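Local coordinates for glutathione S-transferase (Sphingobium chungbukense, PDB 6M1T), which binds glutathione and probably catalyses its conjugation to electrophilic compounds, at residues 3-8 and 25-30; 15-20 and 151-156; 30-35 and 50-55; 128-133 and 168-173. All blocks are in the same frame, centred on the assembly; numbering follows the deposited sequence.

Interaction 1 of 4, residues 3-8 and 25-30; sequences LFISPG and FDAVKV
The opening beta-alpha-beta unit of the N-terminal domain sets L3, F4 and I5 of strand 2-5 in parallel register with A27, V28 and K29 of strand 26-31. The evidence is a run of four backbone hydrogen bonds. L3 N gives to D26 O at 2.9 Å, and L3 O receives V28 N at 2.8 Å. Two residues on, I5 repeats the pattern: its N donates to V28 O, and its O accepts from V30 N at 2.8 Å. V28 O is also approached by the CA-H of F4, with F4 CA 3.3 Å away. The strand axes come within 4.7 Å at an angle of 34°, a parallel pair with marked twist.

On one face of the sheet F4 and V28 lie side by side and point the same way, with F4 CE2 3.8 Å from V28 CG1. V30 CG2 reaches the edge of the F4 ring near its plane and packs 3.9 Å from F4 CB. F43 and V37 add to this cluster. The other face carries L3, I5, A27 and K29, and here the thioredoxin-like crossover closes: L3 packs on P14, H15 and L18 of helix 12-21, the helix that links the two strands. I5 holds CG1 between its backbone N and carbonyl carbon (chi1 68°), which lays that carbon 3.7 Å from V28 O. K29 CG lies beside I5 CG1 on this face, and beyond the strand S6 N is hydrogen-bonded to S11 OG.

Interaction 2 of 4, residues 15-20 and 151-156; sequences HIALRE and FSVADI
I16 and I156 lie alongside one another pointing opposite ways, bringing I16 CG2 to 3.7 Å from I156 CG2. With CD1 anti to CA (chi2 173°), the end of I156 reaches past I16 CG2, and I156 CD1 lies 3.8 Å from A17 CA. The small A17 lets this methyl lie against its CA, and A17 CB also meets V153 CG1 at 4.2 Å.

The second pair differs. E20 and F151 cross at about a right angle, with E20 OE2 3.8 Å from F151 CE2 and the carboxylate and ring planes 54° apart. E20 OE2 is engaged by the hydroxyl of S190 and in a salt bridge with R188, which also makes a cation-pi contact with F151; the acid, the ring and the arginine form one cluster.

S152 and D155 fix the start of helix 153-162 as a capping box: A154 N gives to S152 OG at 3.0 Å, and S152 N to D155 OD2 on its anti lone pair. The contact joins the thioredoxin-like domain to the helical domain, helix 12-21 meeting the beginning of helix 153-162, with I16 also on helix 189-198, A17 and V153 on L70 of helix 66-75, and V153 on L94 of helix 89-108.

Interaction 3 of 4, residues 30-35 and 50-55; sequences VDLATR and GKVPAL. With GSH (glutathione), chain C.
V30 and V52 point in opposing directions as they pass, V30 CG2 lying 4.0 Å from V52 CG1, and form the buried end of the contact. L32 extends this apolar patch with CD2 at 4.1 Å from V52 CG2, and the same methyl is 3.9 Å from G50 O, a buried carbonyl with no partner in the model. G50 is closely packed too: R35 CG sits 4.0 Å from G50 CA, on the side where a CB would point, and the positive phi of G50 favours glycine.

Away from this core the contact opens toward glutathione and solvent, and grip passes from packing to polar bonds. V52, followed by the cis peptide bond to P53 that marks the thioredoxin fold, pairs with the tripeptide like an adjoining strand: V52 N gives to GSH O2 at 2.9 Å, and GSH N2 to V52 O at 2.8 Å with an N-H...O angle of 171°. K51 bends at its last torsion (chi4 -88°), and NZ meets GSH O31 at 2.9 Å and, weakly, GSH OE1. A methionine in place of K51 would probably leave the glycine-end carboxylate without its closest positive mate. At the more open side, R35 NH2 makes a weak bond of 3.4 Å to GSH O32, which lies at the edge of the guanidinium near its plane. E104 of the second subunit also bonds the ligand.

Main-chain pairing at V52 engages the peptide backbone of glutathione, while K51 and, more loosely, R35 probably offset the negative charge at its glycine end.

Interaction 4 of 4, residues 128-133 and 168-173; sequences AVKNHL and VGIDMS
I170 packs its CD1 against V129 CG1 at 3.5 Å, the shortest approach of the contact, the two side chains crossing obliquely. The same methyl also lies 4.1 Å from K130 CG, so the aliphatic root of the lysine flanks it. One turn on from V129, L133 CD1 meets the other branch of I170, CG2, at 3.8 Å. L133 CD1 further touches M172 SD at 4.0 Å, and L133 CD2 faces M172 CE at 4.1 Å, these two side chains crossing at about a right angle. An alanine in place of L133 would probably open a gap beside I170 CG2 and set the thioether end of M172 freer to turn.

The torsions explain the reach: CD1 of I170 is fully extended (chi2 177°), whereas M172 is folded at chi2 and chi3, which brings its sulfur and methyl back to the leucine. V129 and L133, four residues apart, share a helix face, and L133 N bonds V129 O at 2.9 Å. Further out, A108 and F105 of helix 89-108 back V129 and L133, while P165 packs on I170 and Y175 on K130.

With carbon and sulfur alone meeting across it, the contact fixes the loop before helix 176-186 against helix 119-139 by shape rather than directed bonds, and M172 also touches the bound cysteine.

Interactions 1 and 3 lie in the N-terminal thioredoxin-like domain, centres about 9 Å apart; they share V30 and strand 26-31, and a probable F4 N to A54 O bond joins them. Interactions 1 and 2 have centres about 15 Å apart, with L3 and F25 packing on helix 12-21, and segment 151-156 belongs to the C-terminal helical domain. Interaction 4 lies in that domain, on the opposite side of the chain's centre from interaction 1, their centres about 27 Å apart. Along the chain 1 precedes 3, 3 falls between the segments of 2, and 2 and 4 cross. Loops beside the sheet supply part of the glutathione site; interaction 2 ties this domain to the helical one.

Interaction 1 of 4, residues 3-8 and 25-30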
loop_
_atom_site.group_PDB
_atom_site.type_symbol
_atom_site.label_atom_id
_atom_site.label_comp_id
_atom_site.label_asym_id
_atom_site.label_seq_id
_atom_site.Cartn_x
_atom_site.Cartn_y
_atom_site.Cartn_z
ATOM N N LEU A 3 2.512 11.871 16.993
ATOM C CA LEU A 3 1.950 11.749 15.642
ATOM C C LEU A 3 2.015 13.102 14.915
ATOM O O LEU A 3 1.510 14.083 15.453
ATOM C CB LEU A 3 0.496 11.284 15.755
ATOM C CG LEU A 3 -0.154 11.062 14.405
ATOM C CD1 LEU A 3 0.443 9.841 13.678
ATOM C CD2 LEU A 3 -1.666 10.928 14.581
ATOM N N PHE A 4 2.599 13.110 13.711
ATOM C CA PHE A 4 2.723 14.291 12.839
ATOM C C PHE A 4 1.560 14.287 11.879
ATOM O O PHE A 4 1.375 13.268 11.197
ATOM C CB PHE A 4 4.075 14.323 12.117
ATOM C CG PHE A 4 5.207 14.502 13.087
ATOM C CD1 PHE A 4 5.707 13.427 13.804
ATOM C CD2 PHE A 4 5.714 15.765 13.342
ATOM C CE1 PHE A 4 6.732 13.609 14.720
ATOM C CE2 PHE A 4 6.742 15.940 14.250
ATOM C CZ PHE A 4 7.248 14.863 14.943
ATOM N N ILE A 5 0.789 15.366 11.922
ATOM C CA ILE A 5 -0.485 15.506 11.193
ATOM C C ILE A 5 -0.511 16.767 10.337
ATOM O O ILE A 5 0.208 17.731 10.604
ATOM C CB ILE A 5 -1.681 15.490 12.166
ATOM C CG1 ILE A 5 -1.762 16.715 13.074
ATOM C CG2 ILE A 5 -1.673 14.204 12.961
ATOM C CD1 ILE A 5 -3.172 16.917 13.649
ATOM N N SER A 6 -1.473 16.753 9.421
ATOM C CA SER A 6 -2.049 17.957 8.782
ATOM C C SER A 6 -3.573 17.796 8.827
ATOM O O SER A 6 -4.099 16.767 8.427
ATOM C CB SER A 6 -1.495 18.089 7.381
ATOM O OG SER A 6 -2.026 19.262 6.791
ATOM N N PRO A 7 -4.339 18.763 9.375
ATOM C CA PRO A 7 -5.772 18.537 9.615
ATOM C C PRO A 7 -6.505 18.062 8.370
ATOM O O PRO A 7 -6.392 18.682 7.309
ATOM C CB PRO A 7 -6.307 19.895 10.068
ATOM C CG PRO A 7 -5.088 20.551 10.650
ATOM C CD PRO A 7 -3.919 20.111 9.778
ATOM N N GLY A 8 -7.258 16.985 8.522
ATOM C CA GLY A 8 -8.128 16.474 7.455
ATOM C C GLY A 8 -7.380 15.574 6.481
ATOM O O GLY A 8 -8.070 14.927 5.629
ATOM N N PHE A 25 -0.139 10.328 23.662
ATOM C CA PHE A 25 0.466 10.868 22.420
ATOM C C PHE A 25 0.300 12.382 22.346
ATOM O O PHE A 25 -0.606 12.991 22.964
ATOM C CB PHE A 25 -0.127 10.141 21.198
ATOM C CG PHE A 25 -1.507 10.595 20.815
ATOM C CD1 PHE A 25 -2.615 10.093 21.459
ATOM C CD2 PHE A 25 -1.701 11.537 19.804
ATOM C CE1 PHE A 25 -3.890 10.514 21.123
ATOM C CE2 PHE A 25 -2.987 11.912 19.422
ATOM C CZ PHE A 25 -4.076 11.449 20.115
ATOM N N ASP A 26 1.193 12.975 21.568
ATOM C CA ASP A 26 1.109 14.378 21.146
ATOM C C ASP A 26 0.688 14.335 19.681
ATOM O O ASP A 26 1.215 13.491 18.954
ATOM C CB ASP A 26 2.438 15.111 21.328
ATOM C CG ASP A 26 2.944 15.089 22.750
ATOM O OD1 ASP A 26 2.100 15.204 23.652
ATOM O OD2 ASP A 26 4.167 14.988 22.928
ATOM N N ALA A 27 -0.216 15.208 19.279
ATOM C CA ALA A 27 -0.542 15.440 17.866
ATOM C C ALA A 27 0.166 16.731 17.467
ATOM O O ALA A 27 -0.197 17.762 18.023
ATOM C CB ALA A 27 -2.030 15.535 17.663
ATOM N N VAL A 28 1.120 16.664 16.538
ATOM C CA VAL A 28 1.970 17.826 16.157
ATOM C C VAL A 28 1.658 18.192 14.704
ATOM O O VAL A 28 1.771 17.313 13.858
ATOM C CB VAL A 28 3.439 17.431 16.392
ATOM C CG1 VAL A 28 4.408 18.485 15.934
ATOM C CG2 VAL A 28 3.652 17.120 17.880
ATOM N N LYS A 29 1.248 19.439 14.443
ATOM C CA LYS A 29 0.870 19.916 13.089
ATOM C C LYS A 29 2.139 20.178 12.251
ATOM O O LYS A 29 3.163 20.675 12.772
ATOM C CB LYS A 29 -0.052 21.136 13.172
ATOM C CG LYS A 29 -1.417 20.837 13.781
ATOM C CD LYS A 29 -2.420 21.988 13.638
ATOM C CE LYS A 29 -2.539 22.855 14.873
ATOM N NZ LYS A 29 -3.350 22.189 15.926
ATOM N N VAL A 30 2.067 19.814 10.981
ATOM C CA VAL A 30 3.098 20.136 9.959
ATOM C C VAL A 30 2.461 21.038 8.904
ATOM O O VAL A 30 1.337 20.720 8.412
ATOM C CB VAL A 30 3.648 18.860 9.305
ATOM C CG1 VAL A 30 4.764 19.169 8.303
ATOM C CG2 VAL A 30 4.108 17.854 10.360
#

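Interaction 2 of 4, residues 15-20 and 151-156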
loop_
_atom_site.group_PDB
_atom_site.type_symbol
_atom_site.label_atom_id
_atom_site.label_comp_id
_atom_site.label_asym_id
_atom_site.label_seq_id
_atom_site.Cartn_x
_atom_site.Cartn_y
_atom_site.Cartn_z
ATOM N N HIS A 15 -4.588 9.355 13.948
ATOM C CA HIS A 15 -5.130 10.246 15.023
ATOM C C HIS A 15 -6.332 9.552 15.688
ATOM O O HIS A 15 -6.355 9.419 16.943
ATOM C CB HIS A 15 -5.496 11.623 14.443
ATOM C CG HIS A 15 -5.750 12.683 15.464
ATOM N ND1 HIS A 15 -5.988 14.004 15.113
ATOM C CD2 HIS A 15 -5.731 12.644 16.807
ATOM C CE1 HIS A 15 -6.205 14.717 16.219
ATOM N NE2 HIS A 15 -6.001 13.912 17.275
ATOM N N ILE A 16 -7.316 9.158 14.903
ATOM C CA ILE A 16 -8.521 8.437 15.427
ATOM C C ILE A 16 -8.087 7.141 16.152
ATOM O O ILE A 16 -8.583 6.867 17.243
ATOM C CB ILE A 16 -9.527 8.183 14.301
ATOM C CG1 ILE A 16 -10.146 9.497 13.843
ATOM C CG2 ILE A 16 -10.575 7.158 14.739
ATOM C CD1 ILE A 16 -10.841 9.464 12.511
ATOM N N ALA A 17 -7.189 6.357 15.566
ATOM C CA ALA A 17 -6.738 5.048 16.099
ATOM C C ALA A 17 -6.113 5.205 17.492
ATOM O O ALA A 17 -6.360 4.362 18.368
ATOM C CB ALA A 17 -5.784 4.374 15.110
ATOM N N LEU A 18 -5.240 6.187 17.685
ATOM C CA LEU A 18 -4.628 6.449 19.003
ATOM C C LEU A 18 -5.717 6.807 20.025
ATOM O O LEU A 18 -5.545 6.403 21.205
ATOM C CB LEU A 18 -3.586 7.565 18.870
ATOM C CG LEU A 18 -2.320 7.133 18.137
ATOM C CD1 LEU A 18 -1.541 8.341 17.667
ATOM C CD2 LEU A 18 -1.463 6.250 19.013
ATOM N N ARG A 19 -6.722 7.579 19.623
ATOM C CA ARG A 19 -7.896 7.892 20.491
ATOM C C ARG A 19 -8.670 6.591 20.801
ATOM O O ARG A 19 -9.142 6.471 21.936
ATOM C CB ARG A 19 -8.809 8.944 19.872
ATOM C CG ARG A 19 -8.148 10.321 19.865
ATOM C CD ARG A 19 -9.010 11.457 19.381
ATOM N NE ARG A 19 -8.166 12.647 19.316
ATOM C CZ ARG A 19 -7.996 13.541 20.280
ATOM N NH1 ARG A 19 -8.671 13.445 21.408
ATOM N NH2 ARG A 19 -7.144 14.529 20.089
ATOM N N GLU A 20 -8.767 5.659 19.852
ATOM C CA GLU A 20 -9.456 4.353 20.026
ATOM C C GLU A 20 -8.675 3.448 20.990
ATOM O O GLU A 20 -9.321 2.593 21.666
ATOM C CB GLU A 20 -9.742 3.695 18.674
ATOM C CG GLU A 20 -10.898 4.321 17.920
ATOM C CD GLU A 20 -12.315 3.894 18.368
ATOM O OE1 GLU A 20 -12.458 2.854 19.045
ATOM O OE2 GLU A 20 -13.261 4.580 18.008
ATOM N N PHE A 151 -14.972 -3.511 14.317
ATOM C CA PHE A 151 -14.408 -2.181 14.008
ATOM C C PHE A 151 -12.885 -2.274 14.016
ATOM O O PHE A 151 -12.269 -2.819 14.984
ATOM C CB PHE A 151 -14.951 -1.135 14.968
ATOM C CG PHE A 151 -14.522 0.253 14.595
ATOM C CD1 PHE A 151 -15.043 0.868 13.469
ATOM C CD2 PHE A 151 -13.642 0.959 15.392
ATOM C CE1 PHE A 151 -14.671 2.162 13.129
ATOM C CE2 PHE A 151 -13.248 2.245 15.031
ATOM C CZ PHE A 151 -13.760 2.842 13.905
ATOM N N SER A 152 -12.264 -1.783 12.935
ATOM C CA SER A 152 -10.815 -1.970 12.705
ATOM C C SER A 152 -10.152 -0.696 12.160
ATOM O O SER A 152 -10.832 0.200 11.659
ATOM C CB SER A 152 -10.567 -3.114 11.777
ATOM O OG SER A 152 -10.688 -2.699 10.438
ATOM N N VAL A 153 -8.826 -0.685 12.184
ATOM C CA VAL A 153 -8.061 0.435 11.560
ATOM C C VAL A 153 -8.422 0.557 10.074
ATOM O O VAL A 153 -8.301 1.660 9.530
ATOM C CB VAL A 153 -6.554 0.289 11.790
ATOM C CG1 VAL A 153 -6.241 0.613 13.237
ATOM C CG2 VAL A 153 -6.018 -1.094 11.395
ATOM N N ALA A 154 -8.916 -0.499 9.426
ATOM C CA ALA A 154 -9.294 -0.418 7.999
ATOM C C ALA A 154 -10.546 0.435 7.885
ATOM O O ALA A 154 -10.635 1.208 6.929
ATOM C CB ALA A 154 -9.479 -1.793 7.393
ATOM N N ASP A 155 -11.506 0.304 8.810
ATOM C CA ASP A 155 -12.710 1.184 8.809
ATOM C C ASP A 155 -12.240 2.633 9.079
ATOM O O ASP A 155 -12.756 3.575 8.496
ATOM C CB ASP A 155 -13.724 0.778 9.893
ATOM C CG ASP A 155 -14.286 -0.634 9.728
ATOM O OD1 ASP A 155 -14.935 -0.876 8.723
ATOM O OD2 ASP A 155 -14.014 -1.475 10.571
ATOM N N ILE A 156 -11.337 2.816 10.026
ATOM C CA ILE A 156 -10.862 4.188 10.358
ATOM C C ILE A 156 -10.262 4.818 9.090
ATOM O O ILE A 156 -10.559 5.940 8.753
ATOM C CB ILE A 156 -9.861 4.170 11.513
ATOM C CG1 ILE A 156 -10.495 3.704 12.840
ATOM C CG2 ILE A 156 -9.285 5.590 11.610
ATOM C CD1 ILE A 156 -9.467 3.507 13.960
#

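Interaction 3 of 4, residues 30-35 and 50-55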
loop_
_atom_site.group_PDB
_atom_site.type_symbol
_atom_site.label_atom_id
_atom_site.label_comp_id
_atom_site.label_asym_id
_atom_site.label_seq_id
_atom_site.Cartn_x
_atom_site.Cartn_y
_atom_site.Cartn_z
ATOM N N VAL A 30 2.067 19.814 10.981
ATOM C CA VAL A 30 3.098 20.136 9.959
ATOM C C VAL A 30 2.461 21.038 8.904
ATOM O O VAL A 30 1.337 20.720 8.412
ATOM C CB VAL A 30 3.648 18.860 9.305
ATOM C CG1 VAL A 30 4.764 19.169 8.303
ATOM C CG2 VAL A 30 4.108 17.854 10.360
ATOM N N ASP A 31 3.225 22.028 8.463
ATOM C CA ASP A 31 2.891 22.871 7.292
ATOM C C ASP A 31 3.431 22.114 6.091
ATOM O O ASP A 31 4.647 21.958 6.015
ATOM C CB ASP A 31 3.504 24.279 7.396
ATOM C CG ASP A 31 3.057 25.183 6.253
ATOM O OD1 ASP A 31 2.993 24.675 5.076
ATOM O OD2 ASP A 31 2.704 26.371 6.531
ATOM N N LEU A 32 2.560 21.541 5.281
ATOM C CA LEU A 32 2.999 20.598 4.199
ATOM C C LEU A 32 3.704 21.388 3.076
ATOM O O LEU A 32 4.530 20.794 2.345
ATOM C CB LEU A 32 1.763 19.828 3.730
ATOM C CG LEU A 32 1.290 18.748 4.701
ATOM C CD1 LEU A 32 0.123 17.999 4.097
ATOM C CD2 LEU A 32 2.450 17.810 5.102
ATOM N N ALA A 33 3.471 22.705 3.005
ATOM C CA ALA A 33 3.964 23.596 1.933
ATOM C C ALA A 33 5.419 23.915 2.215
ATOM O O ALA A 33 6.175 23.861 1.271
ATOM C CB ALA A 33 3.076 24.817 1.824
ATOM N N THR A 34 5.800 24.158 3.484
ATOM C CA THR A 34 7.170 24.492 3.940
ATOM C C THR A 34 7.874 23.288 4.546
ATOM O O THR A 34 9.050 23.406 4.830
ATOM C CB THR A 34 7.148 25.638 4.960
ATOM O OG1 THR A 34 6.579 25.158 6.183
ATOM C CG2 THR A 34 6.349 26.817 4.459
ATOM N N ARG A 35 7.172 22.162 4.775
ATOM C CA ARG A 35 7.724 20.998 5.505
ATOM C C ARG A 35 8.292 21.441 6.855
ATOM O O ARG A 35 9.366 20.922 7.252
ATOM C CB ARG A 35 8.821 20.261 4.722
ATOM C CG ARG A 35 8.293 19.253 3.706
ATOM C CD ARG A 35 7.632 19.900 2.521
ATOM N NE ARG A 35 7.159 19.022 1.459
ATOM C CZ ARG A 35 7.554 19.069 0.182
ATOM N NH1 ARG A 35 8.509 19.896 -0.220
ATOM N NH2 ARG A 35 7.001 18.257 -0.701
ATOM N N GLY A 50 8.762 14.113 3.530
ATOM C CA GLY A 50 7.964 15.309 3.847
ATOM C C GLY A 50 6.475 14.991 4.014
ATOM O O GLY A 50 5.676 15.926 4.080
ATOM N N LYS A 51 6.076 13.734 4.074
ATOM C CA LYS A 51 4.620 13.404 4.078
ATOM C C LYS A 51 4.131 13.055 5.492
ATOM O O LYS A 51 4.898 12.520 6.335
ATOM C CB LYS A 51 4.337 12.253 3.124
ATOM C CG LYS A 51 4.632 12.539 1.660
ATOM C CD LYS A 51 4.556 11.299 0.826
ATOM C CE LYS A 51 4.644 11.593 -0.648
ATOM N NZ LYS A 51 3.293 11.861 -1.154
ATOM N N VAL A 52 2.833 13.295 5.714
ATOM C CA VAL A 52 2.133 12.859 6.956
ATOM C C VAL A 52 1.277 11.668 6.561
ATOM O O VAL A 52 0.859 11.582 5.417
ATOM C CB VAL A 52 1.333 13.993 7.619
ATOM C CG1 VAL A 52 2.277 15.012 8.235
ATOM C CG2 VAL A 52 0.291 14.655 6.704
ATOM N N PRO A 53 1.002 10.709 7.469
ATOM C CA PRO A 53 1.494 10.759 8.855
ATOM C C PRO A 53 2.942 10.289 9.032
ATOM O O PRO A 53 3.415 9.509 8.218
ATOM C CB PRO A 53 0.608 9.745 9.602
ATOM C CG PRO A 53 0.230 8.746 8.508
ATOM C CD PRO A 53 0.133 9.539 7.219
ATOM N N ALA A 54 3.528 10.651 10.159
ATOM C CA ALA A 54 4.741 10.005 10.703
ATOM C C ALA A 54 4.500 9.824 12.199
ATOM O O ALA A 54 3.834 10.693 12.810
ATOM C CB ALA A 54 5.957 10.828 10.435
ATOM N N LEU A 55 4.922 8.692 12.735
ATOM C CA LEU A 55 4.751 8.358 14.158
ATOM C C LEU A 55 6.109 8.153 14.812
ATOM O O LEU A 55 6.791 7.210 14.391
ATOM C CB LEU A 55 3.920 7.094 14.286
ATOM C CG LEU A 55 3.675 6.701 15.741
ATOM C CD1 LEU A 55 2.736 7.702 16.413
ATOM C CD2 LEU A 55 3.056 5.324 15.807
HETATM N N1 GSH C . 1.846 6.288 1.216
HETATM C CA1 GSH C . 1.761 7.268 2.314
HETATM C C1 GSH C . 0.995 6.662 3.498
HETATM O O11 GSH C . 0.203 5.751 3.225
HETATM O O12 GSH C . 1.236 7.149 4.655
HETATM C CB1 GSH C . 1.058 8.515 1.773
HETATM C CG1 GSH C . 1.175 9.731 2.651
HETATM C CD1 GSH C . 0.628 10.954 1.916
HETATM O OE1 GSH C . 0.530 11.009 0.684
HETATM N N2 GSH C . 0.314 11.986 2.688
HETATM C CA2 GSH C . -0.149 13.278 2.224
HETATM C C2 GSH C . 0.950 14.325 2.280
HETATM O O2 GSH C . 1.632 14.446 3.299
HETATM C CB2 GSH C . -1.371 13.752 3.009
HETATM S SG2 GSH C . -2.890 12.823 2.631
HETATM N N3 GSH C . 1.164 15.007 1.170
HETATM C CA3 GSH C . 2.147 16.059 1.080
HETATM C C3 GSH C . 3.130 15.853 -0.075
HETATM O O31 GSH C . 3.122 14.748 -0.655
HETATM O O32 GSH C . 3.898 16.801 -0.345
#

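Interaction 4 of 4, residues 128-133 and 168-173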
loop_
_atom_site.group_PDB
_atom_site.type_symbol
_atom_site.label_atom_id
_atom_site.label_comp_id
_atom_site.label_asym_id
_atom_site.label_seq_id
_atom_site.Cartn_x
_atom_site.Cartn_y
_atom_site.Cartn_z
ATOM N N ALA A 128 -12.358 7.579 -11.744
ATOM C CA ALA A 128 -11.680 6.508 -10.986
ATOM C C ALA A 128 -12.219 6.490 -9.554
ATOM O O ALA A 128 -12.485 5.418 -9.050
ATOM C CB ALA A 128 -10.186 6.706 -11.019
ATOM N N VAL A 129 -12.354 7.653 -8.931
ATOM C CA VAL A 129 -12.854 7.769 -7.531
ATOM C C VAL A 129 -14.308 7.279 -7.473
ATOM O O VAL A 129 -14.618 6.434 -6.587
ATOM C CB VAL A 129 -12.725 9.199 -7.003
ATOM C CG1 VAL A 129 -13.545 9.354 -5.731
ATOM C CG2 VAL A 129 -11.249 9.565 -6.802
ATOM N N LYS A 130 -15.163 7.727 -8.403
ATOM C CA LYS A 130 -16.607 7.341 -8.424
ATOM C C LYS A 130 -16.733 5.833 -8.644
ATOM O O LYS A 130 -17.598 5.208 -7.981
ATOM C CB LYS A 130 -17.356 8.216 -9.437
ATOM C CG LYS A 130 -17.442 9.671 -9.003
ATOM C CD LYS A 130 -18.521 10.497 -9.674
ATOM C CE LYS A 130 -18.060 11.117 -10.972
ATOM N NZ LYS A 130 -19.138 11.917 -11.599
ATOM N N ASN A 131 -15.841 5.229 -9.439
ATOM C CA ASN A 131 -15.766 3.752 -9.627
ATOM C C ASN A 131 -15.453 3.028 -8.310
ATOM O O ASN A 131 -16.091 1.969 -7.972
ATOM C CB ASN A 131 -14.695 3.374 -10.654
ATOM C CG ASN A 131 -15.164 3.460 -12.092
ATOM O OD1 ASN A 131 -14.398 3.154 -13.005
ATOM N ND2 ASN A 131 -16.399 3.890 -12.310
ATOM N N HIS A 132 -14.425 3.495 -7.602
ATOM C CA HIS A 132 -14.022 2.952 -6.290
ATOM C C HIS A 132 -15.208 3.050 -5.320
ATOM O O HIS A 132 -15.401 2.110 -4.536
ATOM C CB HIS A 132 -12.783 3.711 -5.776
ATOM C CG HIS A 132 -11.508 3.188 -6.350
ATOM N ND1 HIS A 132 -11.164 1.857 -6.257
ATOM C CD2 HIS A 132 -10.457 3.801 -6.949
ATOM C CE1 HIS A 132 -9.968 1.655 -6.793
ATOM N NE2 HIS A 132 -9.515 2.814 -7.229
ATOM N N LEU A 133 -15.890 4.179 -5.326
ATOM C CA LEU A 133 -16.984 4.484 -4.378
ATOM C C LEU A 133 -18.147 3.484 -4.660
ATOM O O LEU A 133 -18.669 2.918 -3.705
ATOM C CB LEU A 133 -17.397 5.953 -4.543
ATOM C CG LEU A 133 -16.475 7.042 -3.962
ATOM C CD1 LEU A 133 -16.879 8.440 -4.384
ATOM C CD2 LEU A 133 -16.380 6.970 -2.452
ATOM N N VAL A 168 -13.956 17.649 -3.493
ATOM C CA VAL A 168 -13.513 17.655 -4.917
ATOM C C VAL A 168 -14.713 17.356 -5.810
ATOM O O VAL A 168 -14.542 16.676 -6.807
ATOM C CB VAL A 168 -12.340 16.686 -5.150
ATOM C CG1 VAL A 168 -11.099 17.186 -4.439
ATOM C CG2 VAL A 168 -12.691 15.258 -4.725
ATOM N N GLY A 169 -15.892 17.854 -5.427
ATOM C CA GLY A 169 -17.058 18.015 -6.317
ATOM C C GLY A 169 -17.794 16.719 -6.574
ATOM O O GLY A 169 -18.422 16.634 -7.605
ATOM N N ILE A 170 -17.757 15.759 -5.651
ATOM C CA ILE A 170 -18.402 14.433 -5.824
ATOM C C ILE A 170 -19.533 14.337 -4.802
ATOM O O ILE A 170 -19.275 14.523 -3.604
ATOM C CB ILE A 170 -17.362 13.299 -5.671
ATOM C CG1 ILE A 170 -16.358 13.312 -6.824
ATOM C CG2 ILE A 170 -18.015 11.938 -5.508
ATOM C CD1 ILE A 170 -15.251 12.263 -6.706
ATOM N N ASP A 171 -20.752 14.055 -5.252
ATOM C CA ASP A 171 -21.944 14.013 -4.371
ATOM C C ASP A 171 -22.043 12.623 -3.748
ATOM O O ASP A 171 -22.302 11.665 -4.489
ATOM C CB ASP A 171 -23.212 14.361 -5.164
ATOM C CG ASP A 171 -24.493 14.092 -4.396
ATOM O OD1 ASP A 171 -24.422 13.420 -3.344
ATOM O OD2 ASP A 171 -25.554 14.563 -4.853
ATOM N N MET A 172 -21.908 12.512 -2.428
ATOM C CA MET A 172 -21.879 11.193 -1.748
ATOM C C MET A 172 -23.305 10.633 -1.560
ATOM O O MET A 172 -23.412 9.468 -1.110
ATOM C CB MET A 172 -21.135 11.272 -0.410
ATOM C CG MET A 172 -19.644 11.563 -0.564
ATOM S SD MET A 172 -18.826 10.149 -1.304
ATOM C CE MET A 172 -18.855 9.015 0.073
ATOM N N SER A 173 -24.353 11.340 -2.012
ATOM C CA SER A 173 -25.752 10.805 -2.064
ATOM C C SER A 173 -25.848 9.524 -2.915
ATOM O O SER A 173 -26.630 8.608 -2.544
ATOM C CB SER A 173 -26.742 11.848 -2.553
ATOM O OG SER A 173 -27.105 12.690 -1.480
#